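Local atomic coordinates of coat protein (Tobacco streak virus, PDB entry 4Y6X), a protein that forms the viral capsid and probably binds the 3' end of the viral RNA, with a role in translation initiation and packaging. Residues Q25-R30 against R66-F71; S33-K38 against I126-D131. One frame throughout, in Å; residues are numbered along the deposited sequence.

Interaction 1: Q25-R30 against R66-F71; sequences QVWVTR and RLLIGF
The Trp27 indole and the Arg66 guanidinium meet with their planes 57° apart, too far from parallel for a stack. The outer corner of the indole's six-membered ring lies over one face of the guanidinium, near its rim, with Trp27 CZ2 4.1 Å from Arg66 NH1. NH1 and the end of Leu68 both come to the Trp27 ring obliquely. Leu68 makes the tighter approach: its CD2 lies 3.4 Å from Trp27 CH2, and its other methyl, CD1, 3.7 Å from the same Trp27 CH2. CH2 is thus held against the fork of the leucine, whose side chain runs at about a right angle to that of the tryptophan.

The two backbones are well apart, the closest CA atoms, those of Trp27 and Arg66, being 9.1 Å from each other. With CG anti to the carbonyl carbon (chi1 -73°), the ring is carried out to Arg66 and Leu68. On the other side of the contact the Arg66 chain bends at chi3 (67°), turning its guanidinium to meet the indole. Two of the polar atoms are bonded to the chain before strand 25-30: Trp27 NE1 donates to Leu19 O and Arg66 NH1 to Ser18 O. These bonds tie ring and guanidinium to one piece of chain.

The second subunit adds Pro157 on Trp27 and Phe161 on Leu68, in keeping with a domain-swapped dimer. Strands 25-30 and 63-73 belong to one antiparallel sheet of the jelly roll and are separated by strand 140-150, which hydrogen-bonds to both; Trp27 therefore reaches across this middle strand.

Interaction 2: S33-K38 against I126-D131; sequences SEWSAK and IVWCLD
Trp35 drives the edge of its six-membered ring against the face of Trp128, a T-shaped (edge-to-face) pair with planes at 83° and six-membered ring centroids 5.3 Å apart. The nearest atoms are Trp35 CH2 and Trp128 CE3, at 3.7 Å, and Trp35 CZ2 follows at 4.0 Å from Trp128 CZ3. Chi1 of Trp35 (-71°) sets its CG opposite the carbonyl carbon, carrying the indole from the loop to Trp128. The incoming edge lands toward the rim of the Trp128 ring; Ile126 CG2 lies toward the rim of the opposite face, 3.4 Å above the Trp128 plane. Phe79 (planes at about 15°) and Phe71 (edge-to-face) also meet this ring.

Strand 125-130 lies between strands 44-47 and 77-82 in one sheet of the jelly-roll beta-barrel, and Trp128 points inward from it to meet Leu142 and Ile69 of the other sheet. Trp35, from the loop joining strands 25-30 and 44-47, also packs on Val140 and Leu142, next to Asp44 and Ile46 of strand 44-47.

Further out, the loop is fastened by backbone bonds from Trp35 to Lys138 and from Lys38 to Arg135, and by Arg139 NH1 to Ser36 O. Lys38 NZ forms a salt bridge with Asp44.

Overall arrangement
The two contacts lie about 19 Å apart, centre to centre, in one jelly-roll domain, and their segments alternate along the chain: 25-30, 33-38, 66-71, 126-131. Interaction 1 joins two strands of one sheet across strand 140-150; interaction 2 sets a loop against strand 125-130 of the other sheet. They touch in the barrel interior, where Phe71 CZ lies 3.5 Å from Trp128 NE1 and Leu67 CD2 lies 3.5 Å from Ile126 CD1. Residues of 66-71 thus link both, packing the two sheets together. Interaction 1 also reaches the second subunit, whereas interaction 2 touches no other chain of the dimer.

Interaction 1: Q25-R30 against R66-F71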
ATOM      1  N   GLN A  25     -16.591  11.922  -5.577  1.00 27.04           N
ATOM      2  CA  GLN A  25     -15.907  10.608  -5.464  1.00 28.73           C
ATOM      3  C   GLN A  25     -14.506  10.680  -6.081  1.00 25.73           C
ATOM      4  O   GLN A  25     -14.310  11.460  -6.958  1.00 25.80           O
ATOM      5  CB  GLN A  25     -16.714   9.602  -6.256  1.00 29.23           C
ATOM      6  CG  GLN A  25     -18.041   9.285  -5.628  1.00 32.40           C
ATOM      7  CD  GLN A  25     -18.830   8.271  -6.442  1.00 34.53           C
ATOM      8  OE1 GLN A  25     -18.275   7.489  -7.168  1.00 33.89           O
ATOM      9  NE2 GLN A  25     -20.134   8.292  -6.294  1.00 36.91           N
ATOM     10  N   VAL A  26     -13.589   9.817  -5.644  1.00 23.20           N
ATOM     11  CA  VAL A  26     -12.303   9.619  -6.279  1.00 23.59           C
ATOM     12  C   VAL A  26     -12.010   8.117  -6.427  1.00 21.19           C
ATOM     13  O   VAL A  26     -12.598   7.275  -5.745  1.00 20.71           O
ATOM     14  CB  VAL A  26     -11.128  10.241  -5.493  1.00 27.28           C
ATOM     15  CG1 VAL A  26     -11.237  11.751  -5.519  1.00 31.48           C
ATOM     16  CG2 VAL A  26     -11.073   9.719  -4.059  1.00 25.90           C
ATOM     17  N   TRP A  27     -11.068   7.832  -7.307  1.00 18.61           N
ATOM     18  CA  TRP A  27     -10.482   6.521  -7.492  1.00 20.89           C
ATOM     19  C   TRP A  27      -9.317   6.372  -6.578  1.00 24.28           C
ATOM     20  O   TRP A  27      -8.508   7.292  -6.469  1.00 27.57           O
ATOM     21  CB  TRP A  27      -9.994   6.326  -8.922  1.00 19.05           C
ATOM     22  CG  TRP A  27     -11.090   6.146  -9.949  1.00 20.61           C
ATOM     23  CD1 TRP A  27     -11.452   7.019 -10.931  1.00 21.41           C
ATOM     24  CD2 TRP A  27     -11.960   5.027 -10.061  1.00 19.46           C
ATOM     25  NE1 TRP A  27     -12.473   6.473 -11.681  1.00 20.52           N
ATOM     26  CE2 TRP A  27     -12.828   5.274 -11.141  1.00 20.06           C
ATOM     27  CE3 TRP A  27     -12.043   3.797  -9.393  1.00 20.07           C
ATOM     28  CZ2 TRP A  27     -13.771   4.380 -11.536  1.00 19.84           C
ATOM     29  CZ3 TRP A  27     -13.005   2.930  -9.756  1.00 20.11           C
ATOM     30  CH2 TRP A  27     -13.844   3.192 -10.836  1.00 21.03           C
ATOM     31  N   VAL A  28      -9.234   5.227  -5.923  1.00 23.26           N
ATOM     32  CA  VAL A  28      -8.027   4.805  -5.281  1.00 23.74           C
ATOM     33  C   VAL A  28      -7.713   3.407  -5.755  1.00 26.61           C
ATOM     34  O   VAL A  28      -8.600   2.692  -6.300  1.00 21.61           O
ATOM     35  CB  VAL A  28      -8.158   4.831  -3.736  1.00 26.23           C
ATOM     36  CG1 VAL A  28      -8.389   6.281  -3.239  1.00 26.47           C
ATOM     37  CG2 VAL A  28      -9.241   3.909  -3.247  1.00 27.04           C
ATOM     38  N   THR A  29      -6.455   2.982  -5.607  1.00 23.36           N
ATOM     39  CA  THR A  29      -6.036   1.704  -6.142  1.00 26.47           C
ATOM     40  C   THR A  29      -4.996   1.123  -5.253  1.00 31.88           C
ATOM     41  O   THR A  29      -4.313   1.870  -4.550  1.00 31.29           O
ATOM     42  CB  THR A  29      -5.441   1.812  -7.577  1.00 31.61           C
ATOM     43  OG1 THR A  29      -5.136   0.505  -8.112  1.00 34.54           O
ATOM     44  CG2 THR A  29      -4.108   2.630  -7.615  1.00 31.01           C
ATOM     45  N   ARG A  30      -4.818  -0.183  -5.356  1.00 30.25           N
ATOM     46  CA  ARG A  30      -3.579  -0.805  -4.935  1.00 35.03           C
ATOM     47  C   ARG A  30      -3.256  -2.057  -5.676  1.00 31.06           C
ATOM     48  O   ARG A  30      -4.116  -2.670  -6.315  1.00 27.39           O
ATOM     49  CB  ARG A  30      -3.562  -1.058  -3.448  1.00 43.02           C
ATOM     50  CG  ARG A  30      -4.390  -2.216  -2.984  1.00 45.96           C
ATOM     51  CD  ARG A  30      -3.854  -2.616  -1.638  1.00 50.94           C
ATOM     52  NE  ARG A  30      -4.501  -3.820  -1.172  1.00 61.09           N
ATOM     53  CZ  ARG A  30      -4.147  -5.069  -1.496  1.00 58.97           C
ATOM     54  NH1 ARG A  30      -3.160  -5.326  -2.326  1.00 61.01           N
ATOM     55  NH2 ARG A  30      -4.817  -6.076  -0.992  1.00 61.17           N
ATOM     56  N   ARG A  66     -17.773   1.723  -6.171  1.00 24.29           N
ATOM     57  CA  ARG A  66     -17.481   0.765  -7.263  1.00 25.80           C
ATOM     58  C   ARG A  66     -16.211   0.047  -6.933  1.00 23.40           C
ATOM     59  O   ARG A  66     -15.267   0.651  -6.408  1.00 24.11           O
ATOM     60  CB  ARG A  66     -17.247   1.509  -8.578  1.00 28.34           C
ATOM     61  CG  ARG A  66     -18.418   2.324  -9.030  1.00 35.46           C
ATOM     62  CD  ARG A  66     -18.183   3.102 -10.317  1.00 36.21           C
ATOM     63  NE  ARG A  66     -18.013   2.248 -11.475  1.00 36.14           N
ATOM     64  CZ  ARG A  66     -17.741   2.720 -12.702  1.00 40.20           C
ATOM     65  NH1 ARG A  66     -17.580   4.036 -12.904  1.00 41.59           N
ATOM     66  NH2 ARG A  66     -17.567   1.890 -13.723  1.00 37.97           N
ATOM     67  N   LEU A  67     -16.151  -1.207  -7.263  1.00 22.40           N
ATOM     68  CA  LEU A  67     -14.914  -1.937  -7.272  1.00 22.32           C
ATOM     69  C   LEU A  67     -14.709  -2.465  -8.700  1.00 25.83           C
ATOM     70  O   LEU A  67     -15.603  -3.145  -9.245  1.00 23.14           O
ATOM     71  CB  LEU A  67     -15.013  -3.075  -6.312  1.00 22.63           C
ATOM     72  CG  LEU A  67     -13.870  -4.093  -6.452  1.00 25.02           C
ATOM     73  CD1 LEU A  67     -12.520  -3.537  -6.012  1.00 26.55           C
ATOM     74  CD2 LEU A  67     -14.230  -5.302  -5.661  1.00 25.35           C
ATOM     75  N   LEU A  68     -13.568  -2.171  -9.288  1.00 20.65           N
ATOM     76  CA  LEU A  68     -13.161  -2.666 -10.589  1.00 22.62           C
ATOM     77  C   LEU A  68     -12.097  -3.690 -10.437  1.00 23.39           C
ATOM     78  O   LEU A  68     -11.092  -3.458  -9.707  1.00 23.10           O
ATOM     79  CB  LEU A  68     -12.556  -1.578 -11.436  1.00 27.21           C
ATOM     80  CG  LEU A  68     -13.485  -0.650 -12.243  1.00 30.99           C
ATOM     81  CD1 LEU A  68     -14.759  -0.272 -11.576  1.00 30.78           C
ATOM     82  CD2 LEU A  68     -12.737   0.578 -12.751  1.00 30.99           C
ATOM     83  N   ILE A  69     -12.297  -4.851 -11.065  1.00 20.72           N
ATOM     84  CA  ILE A  69     -11.262  -5.820 -11.114  1.00 23.46           C
ATOM     85  C   ILE A  69     -10.996  -6.278 -12.531  1.00 22.53           C
ATOM     86  O   ILE A  69     -11.900  -6.286 -13.405  1.00 23.30           O
ATOM     87  CB  ILE A  69     -11.494  -6.962 -10.175  1.00 30.35           C
ATOM     88  CG1 ILE A  69     -12.644  -7.785 -10.606  1.00 32.34           C
ATOM     89  CG2 ILE A  69     -11.790  -6.539  -8.723  1.00 34.09           C
ATOM     90  CD1 ILE A  69     -12.253  -9.214 -10.444  1.00 36.08           C
ATOM     91  N   GLY A  70      -9.753  -6.636 -12.782  1.00 17.52           N
ATOM     92  CA  GLY A  70      -9.369  -7.180 -14.084  1.00 19.02           C
ATOM     93  C   GLY A  70      -8.422  -8.299 -13.855  1.00 17.70           C
ATOM     94  O   GLY A  70      -7.637  -8.251 -12.915  1.00 19.51           O
ATOM     95  N   PHE A  71      -8.476  -9.304 -14.691  1.00 18.60           N
ATOM     96  CA  PHE A  71      -7.610 -10.441 -14.540  1.00 18.40           C
ATOM     97  C   PHE A  71      -7.460 -11.208 -15.808  1.00 18.90           C
ATOM     98  O   PHE A  71      -8.270 -11.071 -16.745  1.00 19.33           O
ATOM     99  CB  PHE A  71      -8.082 -11.350 -13.422  1.00 18.69           C
ATOM    100  CG  PHE A  71      -9.396 -12.006 -13.701  1.00 20.14           C
ATOM    101  CD1 PHE A  71     -10.581 -11.373 -13.346  1.00 21.32           C
ATOM    102  CD2 PHE A  71      -9.450 -13.261 -14.280  1.00 21.26           C
ATOM    103  CE1 PHE A  71     -11.821 -11.955 -13.598  1.00 22.32           C
ATOM    104  CE2 PHE A  71     -10.689 -13.861 -14.553  1.00 24.39           C
ATOM    105  CZ  PHE A  71     -11.864 -13.189 -14.214  1.00 24.63           C
TER

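Interaction 2: S33-K38 against I126-D131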
ATOM      1  N   SER A  33      -1.520  -8.891  -4.997  1.00 38.27           N
ATOM      2  CA  SER A  33      -0.479  -9.960  -4.860  1.00 41.14           C
ATOM      3  C   SER A  33      -0.567 -11.059  -5.912  1.00 39.99           C
ATOM      4  O   SER A  33      -1.695 -11.407  -6.340  1.00 35.82           O
ATOM      5  CB  SER A  33      -0.625 -10.642  -3.496  1.00 51.31           C
ATOM      6  OG  SER A  33      -0.459  -9.683  -2.453  1.00 60.84           O
ATOM      7  N   GLU A  34       0.593 -11.591  -6.325  1.00 37.52           N
ATOM      8  CA  GLU A  34       0.651 -12.795  -7.205  1.00 36.05           C
ATOM      9  C   GLU A  34       0.189 -13.991  -6.391  1.00 33.14           C
ATOM     10  O   GLU A  34       0.384 -14.028  -5.198  1.00 34.38           O
ATOM     11  CB  GLU A  34       2.061 -13.096  -7.729  1.00 37.26           C
ATOM     12  N   TRP A  35      -0.448 -14.959  -7.032  1.00 31.49           N
ATOM     13  CA  TRP A  35      -1.019 -16.081  -6.332  1.00 28.61           C
ATOM     14  C   TRP A  35      -0.031 -17.225  -6.363  1.00 32.17           C
ATOM     15  O   TRP A  35       0.489 -17.625  -7.455  1.00 30.20           O
ATOM     16  CB  TRP A  35      -2.275 -16.561  -7.022  1.00 29.00           C
ATOM     17  CG  TRP A  35      -3.465 -15.689  -6.925  1.00 28.63           C
ATOM     18  CD1 TRP A  35      -3.513 -14.350  -6.589  1.00 31.86           C
ATOM     19  CD2 TRP A  35      -4.800 -16.084  -7.162  1.00 27.10           C
ATOM     20  NE1 TRP A  35      -4.809 -13.909  -6.623  1.00 27.97           N
ATOM     21  CE2 TRP A  35      -5.619 -14.947  -6.966  1.00 31.18           C
ATOM     22  CE3 TRP A  35      -5.396 -17.283  -7.546  1.00 28.06           C
ATOM     23  CZ2 TRP A  35      -7.009 -14.979  -7.155  1.00 32.39           C
ATOM     24  CZ3 TRP A  35      -6.772 -17.305  -7.743  1.00 29.76           C
ATOM     25  CH2 TRP A  35      -7.557 -16.165  -7.528  1.00 30.25           C
ATOM     26  N   SER A  36       0.212 -17.805  -5.206  1.00 30.35           N
ATOM     27  CA  SER A  36       1.064 -18.978  -5.147  1.00 33.21           C
ATOM     28  C   SER A  36       0.298 -20.259  -5.498  1.00 33.81           C
ATOM     29  O   SER A  36      -0.922 -20.321  -5.425  1.00 30.45           O
ATOM     30  CB  SER A  36       1.563 -19.156  -3.750  1.00 33.09           C
ATOM     31  OG  SER A  36       2.521 -18.174  -3.477  1.00 40.39           O
ATOM     32  N   ALA A  37       1.052 -21.290  -5.816  1.00 33.50           N
ATOM     33  CA  ALA A  37       0.498 -22.603  -6.025  1.00 38.37           C
ATOM     34  C   ALA A  37      -0.212 -23.055  -4.764  1.00 40.92           C
ATOM     35  O   ALA A  37       0.109 -22.601  -3.682  1.00 40.39           O
ATOM     36  CB  ALA A  37       1.608 -23.564  -6.399  1.00 38.61           C
ATOM     37  N   LYS A  38      -1.186 -23.942  -4.878  1.00 44.07           N
ATOM     38  CA  LYS A  38      -1.771 -24.460  -3.653  1.00 49.02           C
ATOM     39  C   LYS A  38      -1.871 -25.980  -3.553  1.00 49.35           C
ATOM     40  O   LYS A  38      -1.815 -26.681  -4.546  1.00 48.33           O
ATOM     41  CB  LYS A  38      -3.083 -23.787  -3.361  1.00 46.96           C
ATOM     42  CG  LYS A  38      -4.170 -24.076  -4.332  1.00 50.60           C
ATOM     43  CD  LYS A  38      -5.443 -23.466  -3.786  1.00 49.93           C
ATOM     44  CE  LYS A  38      -6.588 -23.815  -4.701  1.00 54.30           C
ATOM     45  NZ  LYS A  38      -7.769 -22.989  -4.352  1.00 58.10           N
ATOM     46  N   ILE A 126     -14.538 -11.812  -3.506  1.00 25.97           N
ATOM     47  CA  ILE A 126     -14.617 -12.241  -4.886  1.00 25.99           C
ATOM     48  C   ILE A 126     -14.072 -13.645  -4.943  1.00 25.36           C
ATOM     49  O   ILE A 126     -13.056 -13.936  -4.334  1.00 24.82           O
ATOM     50  CB  ILE A 126     -13.890 -11.267  -5.795  1.00 29.34           C
ATOM     51  CG1 ILE A 126     -14.666  -9.951  -5.802  1.00 35.90           C
ATOM     52  CG2 ILE A 126     -13.889 -11.795  -7.227  1.00 30.60           C
ATOM     53  CD1 ILE A 126     -13.750  -8.805  -5.914  1.00 43.65           C
ATOM     54  N   VAL A 127     -14.773 -14.512  -5.651  1.00 24.68           N
ATOM     55  CA  VAL A 127     -14.447 -15.908  -5.711  1.00 26.45           C
ATOM     56  C   VAL A 127     -14.301 -16.354  -7.156  1.00 24.88           C
ATOM     57  O   VAL A 127     -15.139 -16.040  -7.977  1.00 27.84           O
ATOM     58  CB  VAL A 127     -15.568 -16.750  -5.042  1.00 30.66           C
ATOM     59  CG1 VAL A 127     -15.280 -18.249  -5.138  1.00 29.87           C
ATOM     60  CG2 VAL A 127     -15.759 -16.363  -3.596  1.00 32.48           C
ATOM     61  N   TRP A 128     -13.236 -17.100  -7.451  1.00 23.46           N
ATOM     62  CA  TRP A 128     -13.004 -17.695  -8.751  1.00 25.89           C
ATOM     63  C   TRP A 128     -13.108 -19.230  -8.680  1.00 31.38           C
ATOM     64  O   TRP A 128     -12.591 -19.817  -7.737  1.00 31.16           O
ATOM     65  CB  TRP A 128     -11.596 -17.425  -9.255  1.00 25.21           C
ATOM     66  CG  TRP A 128     -11.342 -16.069  -9.695  1.00 23.05           C
ATOM     67  CD1 TRP A 128     -11.294 -15.649 -10.965  1.00 23.78           C
ATOM     68  CD2 TRP A 128     -11.092 -14.925  -8.864  1.00 23.22           C
ATOM     69  NE1 TRP A 128     -11.048 -14.284 -11.008  1.00 24.31           N
ATOM     70  CE2 TRP A 128     -10.910 -13.828  -9.722  1.00 24.77           C
ATOM     71  CE3 TRP A 128     -10.992 -14.725  -7.477  1.00 25.28           C
ATOM     72  CZ2 TRP A 128     -10.631 -12.543  -9.249  1.00 25.25           C
ATOM     73  CZ3 TRP A 128     -10.700 -13.451  -7.006  1.00 24.24           C
ATOM     74  CH2 TRP A 128     -10.502 -12.383  -7.891  1.00 24.57           C
ATOM     75  N   CYS A 129     -13.749 -19.829  -9.678  1.00 31.01           N
ATOM     76  CA  CYS A 129     -13.781 -21.309  -9.858  1.00 36.75           C
ATOM     77  C   CYS A 129     -13.196 -21.668 -11.222  1.00 29.48           C
ATOM     78  O   CYS A 129     -13.793 -21.383 -12.266  1.00 31.51           O
ATOM     79  CB  CYS A 129     -15.226 -21.824  -9.830  1.00 42.32           C
ATOM     80  SG  CYS A 129     -16.159 -21.189  -8.425  1.00 54.83           S
ATOM     81  N   LEU A 130     -12.041 -22.306 -11.220  1.00 28.93           N
ATOM     82  CA  LEU A 130     -11.396 -22.687 -12.447  1.00 30.38           C
ATOM     83  C   LEU A 130     -11.787 -24.097 -12.850  1.00 32.53           C
ATOM     84  O   LEU A 130     -11.831 -24.981 -12.020  1.00 34.89           O
ATOM     85  CB  LEU A 130      -9.883 -22.591 -12.273  1.00 33.88           C
ATOM     86  CG  LEU A 130      -9.296 -21.195 -12.526  1.00 39.03           C
ATOM     87  CD1 LEU A 130      -9.800 -20.204 -11.493  1.00 47.02           C
ATOM     88  CD2 LEU A 130      -7.809 -21.264 -12.420  1.00 44.53           C
ATOM     89  N   ASP A 131     -11.961 -24.296 -14.150  1.00 35.71           N
ATOM     90  CA  ASP A 131     -12.231 -25.609 -14.748  1.00 40.71           C
ATOM     91  C   ASP A 131     -11.025 -26.527 -14.639  1.00 38.39           C
ATOM     92  O   ASP A 131     -11.173 -27.675 -14.303  1.00 51.47           O
ATOM     93  CB  ASP A 131     -12.611 -25.473 -16.231  1.00 39.21           C
ATOM     94  CG  ASP A 131     -14.006 -24.833 -16.443  1.00 51.50           C
ATOM     95  OD1 ASP A 131     -14.700 -24.487 -15.439  1.00 57.29           O
ATOM     96  OD2 ASP A 131     -14.390 -24.623 -17.631  1.00 58.96           O
TER